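Local coordinates for uncharacterized protein DUF1185 (Bordetella bronchiseptica RB50, PDB 3BYQ), which is of unknown function but belongs to a family with a variant of the Bacillus chorismate mutase fold, possibly with a role in amino-acid metabolism, at residues L60-L72 with E161-R173. Numbering follows the deposited sequence. Where two conformers were deposited one is given.
Sequences LGTLLATELVDTL and EILFALVMGTGAR. With EDO (1,2-ethanediol), chain T; EDO (1,2-ethanediol), chain P.
F164 meets L60 where helix 51-72 packs along strand 161-169, on one face of the mixed sheet, in this variant of the Bacillus chorismate mutase fold. Helix and strand run in roughly the same direction, their segment axes 8.4 Å apart at an angle of 33°. Every second strand residue, F164, L166 and M168, faces the helix, and apolar contacts join the two. At F164 the two side chains cross at about a right angle, L60 CD2 touching ring atom CD2 at 3.8 Å, while W98 stacks with the same ring. The carbonyl O of F164 is met by L64 CD1.

Next along the strand, L166 sends CD1 to the helix backbone, 3.4 Å from G61 O and beside A65 N. Small G61 and A65 suit this spot, since the branched leucine end can come close to the helix backbone between them; A65 CB touches the same methyl. Toward the strand, L68 CD1 lies over the peptide after L166, close to L166 O and CB.

Selenomethionine M168, the label used in place of methionine, buries the largest area here. Its unbranched chain is extended beyond CG (chi2 -178°, chi3 -166°), which brings SE against L68 CB, 3.8 Å away, and CE on to A65 O at 3.5 Å. A long, unbranched side chain suits this place, because it can reach past L68 to the helix backbone; M106 of helix 98-109 also packs on it. G169 brings the strand to its end beside L72.

T170 follows the strand, its OG1 and O hydrogen-bonded to an ethanediol, probably from the crystallisation liquor. L72 closes the row, its CD1 lying 3.4 Å from M168 O and 4.3 Å from T170 CG2.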
ATOM      1  N   LEU B  60      21.695 -21.577   4.051  1.00 18.94           N
ATOM      2  CA  LEU B  60      20.325 -21.050   4.188  1.00 17.97           C
ATOM      3  C   LEU B  60      19.515 -21.490   2.963  1.00 17.30           C
ATOM      4  O   LEU B  60      18.362 -21.873   3.080  1.00 18.88           O
ATOM      5  CB  LEU B  60      20.337 -19.531   4.290  1.00 19.08           C
ATOM      6  CG  LEU B  60      18.968 -18.893   4.541  1.00 19.40           C
ATOM      7  CD1 LEU B  60      18.402 -19.345   5.900  1.00 21.06           C
ATOM      8  CD2 LEU B  60      19.053 -17.347   4.456  1.00 16.66           C
ATOM      9  N   GLY B  61      20.135 -21.387   1.784  1.00 18.76           N
ATOM     10  CA  GLY B  61      19.523 -21.854   0.529  1.00 18.72           C
ATOM     11  C   GLY B  61      19.106 -23.310   0.672  1.00 21.57           C
ATOM     12  O   GLY B  61      17.978 -23.714   0.337  1.00 18.23           O
ATOM     13  N   THR B  62      20.018 -24.123   1.194  1.00 20.92           N
ATOM     14  CA  THR B  62      19.740 -25.566   1.362  1.00 19.11           C
ATOM     15  C   THR B  62      18.581 -25.806   2.323  1.00 19.58           C
ATOM     16  O   THR B  62      17.698 -26.601   2.063  1.00 21.04           O
ATOM     17  CB  THR B  62      21.003 -26.323   1.808  1.00 21.62           C
ATOM     18  OG1 THR B  62      22.014 -26.110   0.816  1.00 19.78           O
ATOM     19  CG2 THR B  62      20.723 -27.821   1.984  1.00 20.65           C
ATOM     20  N   LEU B  63      18.577 -25.067   3.406  1.00 19.28           N
ATOM     21  CA  LEU B  63      17.527 -25.200   4.400  1.00 18.89           C
ATOM     22  C   LEU B  63      16.135 -24.953   3.791  1.00 18.72           C
ATOM     23  O   LEU B  63      15.170 -25.729   3.973  1.00 19.51           O
ATOM     24  CB  LEU B  63      17.775 -24.188   5.535  1.00 19.68           C
ATOM     25  CG  LEU B  63      16.764 -24.240   6.688  1.00 21.68           C
ATOM     26  CD1 LEU B  63      16.910 -25.529   7.548  1.00 24.22           C
ATOM     27  CD2 LEU B  63      16.866 -22.951   7.510  1.00 21.91           C
ATOM     28  N   LEU B  64      16.025 -23.842   3.088  1.00 19.42           N
ATOM     29  CA  LEU B  64      14.730 -23.408   2.510  1.00 18.71           C
ATOM     30  C   LEU B  64      14.306 -24.314   1.371  1.00 16.94           C
ATOM     31  O   LEU B  64      13.129 -24.661   1.236  1.00 19.04           O
ATOM     32  CB  LEU B  64      14.794 -21.948   2.037  1.00 19.05           C
ATOM     33  CG  LEU B  64      15.184 -20.922   3.122  1.00 22.37           C
ATOM     34  CD1 LEU B  64      15.095 -19.474   2.577  1.00 20.17           C
ATOM     35  CD2 LEU B  64      14.403 -21.039   4.377  1.00 20.71           C
ATOM     36  N   ALA B  65      15.274 -24.710   0.557  1.00 19.24           N
ATOM     37  CA  ALA B  65      14.964 -25.567  -0.596  1.00 18.27           C
ATOM     38  C   ALA B  65      14.484 -26.915  -0.093  1.00 17.74           C
ATOM     39  O   ALA B  65      13.559 -27.483  -0.620  1.00 17.78           O
ATOM     40  CB  ALA B  65      16.198 -25.723  -1.553  1.00 18.81           C
ATOM     41  N   THR B  66      15.142 -27.421   0.931  1.00 17.84           N
ATOM     42  CA  THR B  66      14.752 -28.724   1.533  1.00 19.33           C
ATOM     43  C   THR B  66      13.339 -28.673   2.082  1.00 20.47           C
ATOM     44  O   THR B  66      12.543 -29.593   1.898  1.00 19.71           O
ATOM     45  CB  THR B  66      15.758 -29.174   2.613  1.00 21.03           C
ATOM     46  OG1 THR B  66      17.055 -29.283   1.996  1.00 23.13           O
ATOM     47  CG2 THR B  66      15.378 -30.501   3.199  1.00 22.48           C
ATOM     48  N   GLU B  67      13.003 -27.557   2.702  1.00 19.33           N
ATOM     49  CA  GLU B  67      11.670 -27.394   3.256  1.00 18.16           C
ATOM     50  C   GLU B  67      10.611 -27.442   2.168  1.00 19.61           C
ATOM     51  O   GLU B  67       9.536 -28.018   2.334  1.00 17.74           O
ATOM     52  CB  GLU B  67      11.551 -26.076   4.002  1.00 19.63           C
ATOM     53  CG  GLU B  67      10.211 -25.867   4.604  1.00 22.58           C
ATOM     54  CD  GLU B  67      10.086 -24.552   5.377  1.00 24.42           C
ATOM     55  OE1 GLU B  67      10.763 -23.554   5.006  1.00 23.64           O
ATOM     56  OE2 GLU B  67       9.293 -24.536   6.347  1.00 29.13           O
ATOM     57  N   LEU B  68      10.926 -26.812   1.046  1.00 17.43           N
ATOM     58  CA  LEU B  68       9.986 -26.745  -0.085  1.00 17.15           C
ATOM     59  C   LEU B  68       9.772 -28.125  -0.695  1.00 18.48           C
ATOM     60  O   LEU B  68       8.640 -28.530  -0.964  1.00 18.63           O
ATOM     61  CB  LEU B  68      10.445 -25.739  -1.122  1.00 17.40           C
ATOM     62  CG  LEU B  68      10.246 -24.248  -0.801  1.00 17.19           C
ATOM     63  CD1 LEU B  68      11.001 -23.330  -1.808  1.00 19.29           C
ATOM     64  CD2 LEU B  68       8.737 -23.923  -0.744  1.00 18.93           C
ATOM     65  N   VAL B  69      10.849 -28.886  -0.859  1.00 18.24           N
ATOM     66  CA  VAL B  69      10.713 -30.250  -1.405  0.50 20.30           C
ATOM     67  C   VAL B  69       9.916 -31.109  -0.446  1.00 20.18           C
ATOM     68  O   VAL B  69       9.028 -31.864  -0.862  1.00 21.02           O
ATOM     69  CB  VAL B  69      12.073 -30.890  -1.753  0.50 21.41           C
ATOM     70  CG1 VAL B  69      11.943 -32.399  -1.956  0.50 23.96           C
ATOM     71  CG2 VAL B  69      12.609 -30.225  -2.993  0.50 22.40           C
ATOM     72  N   ASP B  70      10.200 -30.979   0.839  1.00 22.57           N
ATOM     73  CA  ASP B  70       9.459 -31.745   1.841  1.00 21.01           C
ATOM     74  C   ASP B  70       7.965 -31.376   1.848  1.00 23.01           C
ATOM     75  O   ASP B  70       7.104 -32.190   2.158  1.00 25.58           O
ATOM     76  CB  ASP B  70      10.031 -31.556   3.247  1.00 23.22           C
ATOM     77  CG  ASP B  70      11.432 -32.183   3.422  1.00 31.47           C
ATOM     78  OD1 ASP B  70      11.893 -32.916   2.510  1.00 35.81           O
ATOM     79  OD2 ASP B  70      12.073 -31.920   4.480  1.00 33.50           O
ATOM     80  N   THR B  71       7.667 -30.136   1.492  1.00 20.95           N
ATOM     81  CA  THR B  71       6.290 -29.625   1.492  1.00 20.57           C
ATOM     82  C   THR B  71       5.512 -30.061   0.272  1.00 21.16           C
ATOM     83  O   THR B  71       4.388 -30.528   0.381  1.00 21.53           O
ATOM     84  CB  THR B  71       6.291 -28.060   1.584  1.00 20.89           C
ATOM     85  OG1 THR B  71       6.968 -27.667   2.793  1.00 21.90           O
ATOM     86  CG2 THR B  71       4.887 -27.458   1.510  1.00 21.66           C
ATOM     87  N   LEU B  72       6.117 -29.914  -0.908  1.00 18.53           N
ATOM     88  CA  LEU B  72       5.430 -30.209  -2.145  1.00 17.87           C
ATOM     89  C   LEU B  72       5.605 -31.626  -2.668  1.00 22.01           C
ATOM     90  O   LEU B  72       4.783 -32.095  -3.463  1.00 20.96           O
ATOM     91  CB  LEU B  72       5.847 -29.236  -3.237  1.00 18.32           C
ATOM     92  CG  LEU B  72       5.445 -27.770  -3.073  1.00 19.90           C
ATOM     93  CD1 LEU B  72       5.975 -26.913  -4.260  1.00 21.71           C
ATOM     94  CD2 LEU B  72       3.918 -27.614  -2.957  1.00 21.28           C
ATOM     95  N   GLU B 161      17.774  -5.721   8.351  1.00 16.65           N
ATOM     96  CA  GLU B 161      17.514  -7.125   8.016  1.00 17.10           C
ATOM     97  C   GLU B 161      17.465  -7.358   6.528  1.00 18.42           C
ATOM     98  O   GLU B 161      17.476  -6.432   5.712  1.00 16.09           O
ATOM     99  CB  GLU B 161      16.195  -7.590   8.604  1.00 18.20           C
ATOM    100  CG  GLU B 161      16.116  -7.460  10.093  1.00 15.65           C
ATOM    101  CD  GLU B 161      14.837  -7.990  10.655  1.00 20.14           C
ATOM    102  OE1 GLU B 161      13.757  -7.682  10.072  1.00 18.40           O
ATOM    103  OE2 GLU B 161      14.893  -8.644  11.733  1.00 21.03           O
ATOM    104  N   ILE B 162      17.447  -8.638   6.198  1.00 17.31           N
ATOM    105  CA  ILE B 162      17.253  -9.110   4.814  1.00 16.62           C
ATOM    106  C   ILE B 162      16.310 -10.294   4.833  1.00 15.84           C
ATOM    107  O   ILE B 162      16.363 -11.123   5.768  1.00 19.06           O
ATOM    108  CB  ILE B 162      18.550  -9.593   4.108  1.00 15.82           C
ATOM    109  CG1 ILE B 162      19.701  -8.589   4.253  1.00 21.22           C
ATOM    110  CG2 ILE B 162      18.252  -9.905   2.588  1.00 15.62           C
ATOM    111  CD1 ILE B 162      21.139  -9.203   4.008  1.00 17.92           C
ATOM    112  N   LEU B 163      15.387 -10.303   3.871  1.00 16.19           N
ATOM    113  CA  LEU B 163      14.445 -11.415   3.666  1.00 16.25           C
ATOM    114  C   LEU B 163      14.898 -12.145   2.416  1.00 18.67           C
ATOM    115  O   LEU B 163      15.064 -11.543   1.344  1.00 15.75           O
ATOM    116  CB  LEU B 163      13.010 -10.868   3.510  1.00 16.43           C
ATOM    117  CG  LEU B 163      11.884 -11.920   3.416  1.00 17.61           C
ATOM    118  CD1 LEU B 163      10.528 -11.220   3.655  1.00 21.94           C
ATOM    119  CD2 LEU B 163      11.861 -12.594   2.056  1.00 17.32           C
ATOM    120  N   PHE B 164      15.221 -13.422   2.583  1.00 17.98           N
ATOM    121  CA  PHE B 164      15.610 -14.298   1.476  1.00 15.35           C
ATOM    122  C   PHE B 164      14.532 -15.338   1.272  1.00 16.34           C
ATOM    123  O   PHE B 164      14.015 -15.884   2.229  1.00 16.86           O
ATOM    124  CB  PHE B 164      16.939 -14.993   1.780  1.00 15.21           C
ATOM    125  CG  PHE B 164      18.149 -14.066   1.778  1.00 15.89           C
ATOM    126  CD1 PHE B 164      18.538 -13.440   0.601  1.00 16.39           C
ATOM    127  CD2 PHE B 164      18.931 -13.898   2.900  1.00 16.77           C
ATOM    128  CE1 PHE B 164      19.651 -12.625   0.554  1.00 20.62           C
ATOM    129  CE2 PHE B 164      20.069 -13.075   2.866  1.00 17.21           C
ATOM    130  CZ  PHE B 164      20.414 -12.437   1.677  1.00 19.83           C
ATOM    131  N   ALA B 165      14.255 -15.640   0.006  1.00 16.45           N
ATOM    132  CA  ALA B 165      13.194 -16.561  -0.344  1.00 16.82           C
ATOM    133  C   ALA B 165      13.478 -17.458  -1.526  1.00 16.36           C
ATOM    134  O   ALA B 165      14.206 -17.064  -2.475  1.00 16.73           O
ATOM    135  CB  ALA B 165      11.904 -15.743  -0.653  1.00 17.24           C
ATOM    136  N   LEU B 166      12.883 -18.645  -1.463  1.00 17.58           N
ATOM    137  CA  LEU B 166      12.893 -19.565  -2.602  1.00 17.77           C
ATOM    138  C   LEU B 166      11.447 -19.905  -2.891  1.00 18.35           C
ATOM    139  O   LEU B 166      10.599 -19.921  -1.982  1.00 17.19           O
ATOM    140  CB  LEU B 166      13.660 -20.838  -2.299  1.00 17.86           C
ATOM    141  CG  LEU B 166      15.167 -20.672  -2.057  1.00 16.79           C
ATOM    142  CD1 LEU B 166      15.811 -22.004  -1.714  1.00 17.07           C
ATOM    143  CD2 LEU B 166      15.823 -20.047  -3.260  1.00 16.83           C
ATOM    144  N   VAL B 167      11.184 -20.205  -4.146  1.00 16.27           N
ATOM    145  CA  VAL B 167       9.875 -20.603  -4.616  1.00 15.48           C
ATOM    146  C   VAL B 167       9.977 -21.881  -5.439  1.00 17.83           C
ATOM    147  O   VAL B 167      10.874 -22.038  -6.235  1.00 17.37           O
ATOM    148  CB  VAL B 167       9.227 -19.509  -5.487  1.00 18.36           C
ATOM    149  CG1 VAL B 167       7.853 -19.969  -6.049  1.00 18.58           C
ATOM    150  CG2 VAL B 167       9.089 -18.210  -4.700  1.00 20.68           C
HETATM  151  N   MSE B 168       9.031 -22.797  -5.197  1.00 16.08           N
HETATM  152  CA  MSE B 168       8.832 -23.981  -6.044  1.00 19.04           C
HETATM  153  C   MSE B 168       7.355 -24.160  -6.320  1.00 19.71           C
HETATM  154  O   MSE B 168       6.508 -23.771  -5.508  1.00 19.11           O
HETATM  155  CB  MSE B 168       9.367 -25.271  -5.450  1.00 17.14           C
HETATM  156  CG  MSE B 168      10.893 -25.279  -5.246  1.00 22.72           C
HETATM  157 SE   MSE B 168      11.404 -27.007  -4.554  0.75 14.71          SE
HETATM  158  CE  MSE B 168      13.187 -26.542  -3.994  1.00 17.63           C
ATOM    159  N   GLY B 169       7.078 -24.780  -7.447  1.00 17.27           N
ATOM    160  CA  GLY B 169       5.710 -25.032  -7.889  1.00 16.69           C
ATOM    161  C   GLY B 169       5.597 -26.313  -8.681  1.00 17.22           C
ATOM    162  O   GLY B 169       6.601 -26.850  -9.146  1.00 18.31           O
ATOM    163  N   THR B 170       4.347 -26.755  -8.853  1.00 16.38           N
ATOM    164  CA  THR B 170       4.044 -28.111  -9.353  1.00 17.18           C
ATOM    165  C   THR B 170       3.651 -28.264 -10.818  1.00 18.62           C
ATOM    166  O   THR B 170       3.583 -29.393 -11.315  1.00 19.15           O
ATOM    167  CB  THR B 170       2.928 -28.749  -8.520  1.00 18.99           C
ATOM    168  OG1 THR B 170       1.723 -27.982  -8.696  1.00 17.53           O
ATOM    169  CG2 THR B 170       3.333 -28.793  -7.082  1.00 19.92           C
ATOM    170  N   GLY B 171       3.429 -27.147 -11.505  1.00 17.96           N
ATOM    171  CA  GLY B 171       3.028 -27.228 -12.898  1.00 18.45           C
ATOM    172  C   GLY B 171       2.826 -25.923 -13.609  1.00 18.43           C
ATOM    173  O   GLY B 171       3.322 -24.894 -13.186  1.00 18.03           O
ATOM    174  N   ALA B 172       2.022 -26.027 -14.665  1.00 17.94           N
ATOM    175  CA  ALA B 172       1.687 -24.921 -15.575  1.00 17.51           C
ATOM    176  C   ALA B 172       0.602 -24.013 -15.019  1.00 19.20           C
ATOM    177  O   ALA B 172      -0.112 -24.370 -14.065  1.00 18.64           O
ATOM    178  CB  ALA B 172       1.246 -25.482 -16.918  1.00 17.96           C
ATOM    179  N   ARG B 173       0.464 -22.847 -15.627  1.00 18.05           N
ATOM    180  CA  ARG B 173      -0.690 -21.980 -15.310  1.00 18.74           C
ATOM    181  C   ARG B 173      -1.980 -22.803 -15.486  1.00 16.00           C
ATOM    182  O   ARG B 173      -2.098 -23.634 -16.411  1.00 16.89           O
ATOM    183  CB  ARG B 173      -0.783 -20.781 -16.226  1.00 17.26           C
ATOM    184  CG  ARG B 173       0.382 -19.801 -16.135  1.00 16.49           C
ATOM    185  CD  ARG B 173       0.171 -18.530 -16.985  1.00 15.91           C
ATOM    186  NE  ARG B 173       0.052 -18.848 -18.402  1.00 16.23           N
ATOM    187  CZ  ARG B 173       1.082 -19.155 -19.173  1.00 17.54           C
ATOM    188  NH1 ARG B 173       2.310 -19.194 -18.689  1.00 18.38           N
ATOM    189  NH2 ARG B 173       0.863 -19.444 -20.446  1.00 18.67           N
TER
HETATM  190  C1  EDO T 199      -0.470 -29.733 -10.899  1.00 40.50           C
HETATM  191  O1  EDO T 199       0.344 -28.564 -10.964  1.00 22.77           O
HETATM  192  C2  EDO T 199       0.093 -30.894 -11.715  1.00 39.72           C
HETATM  193  O2  EDO T 199       1.329 -30.529 -12.313  1.00 52.19           O
HETATM  194  C1  EDO P 195      -2.034 -26.751 -13.200  1.00 25.68           C
HETATM  195  O1  EDO P 195      -0.630 -26.813 -12.946  1.00 22.83           O
HETATM  196  C2  EDO P 195      -2.334 -26.974 -14.655  1.00 32.15           C
HETATM  197  O2  EDO P 195      -1.837 -28.252 -15.070  1.00 34.30           O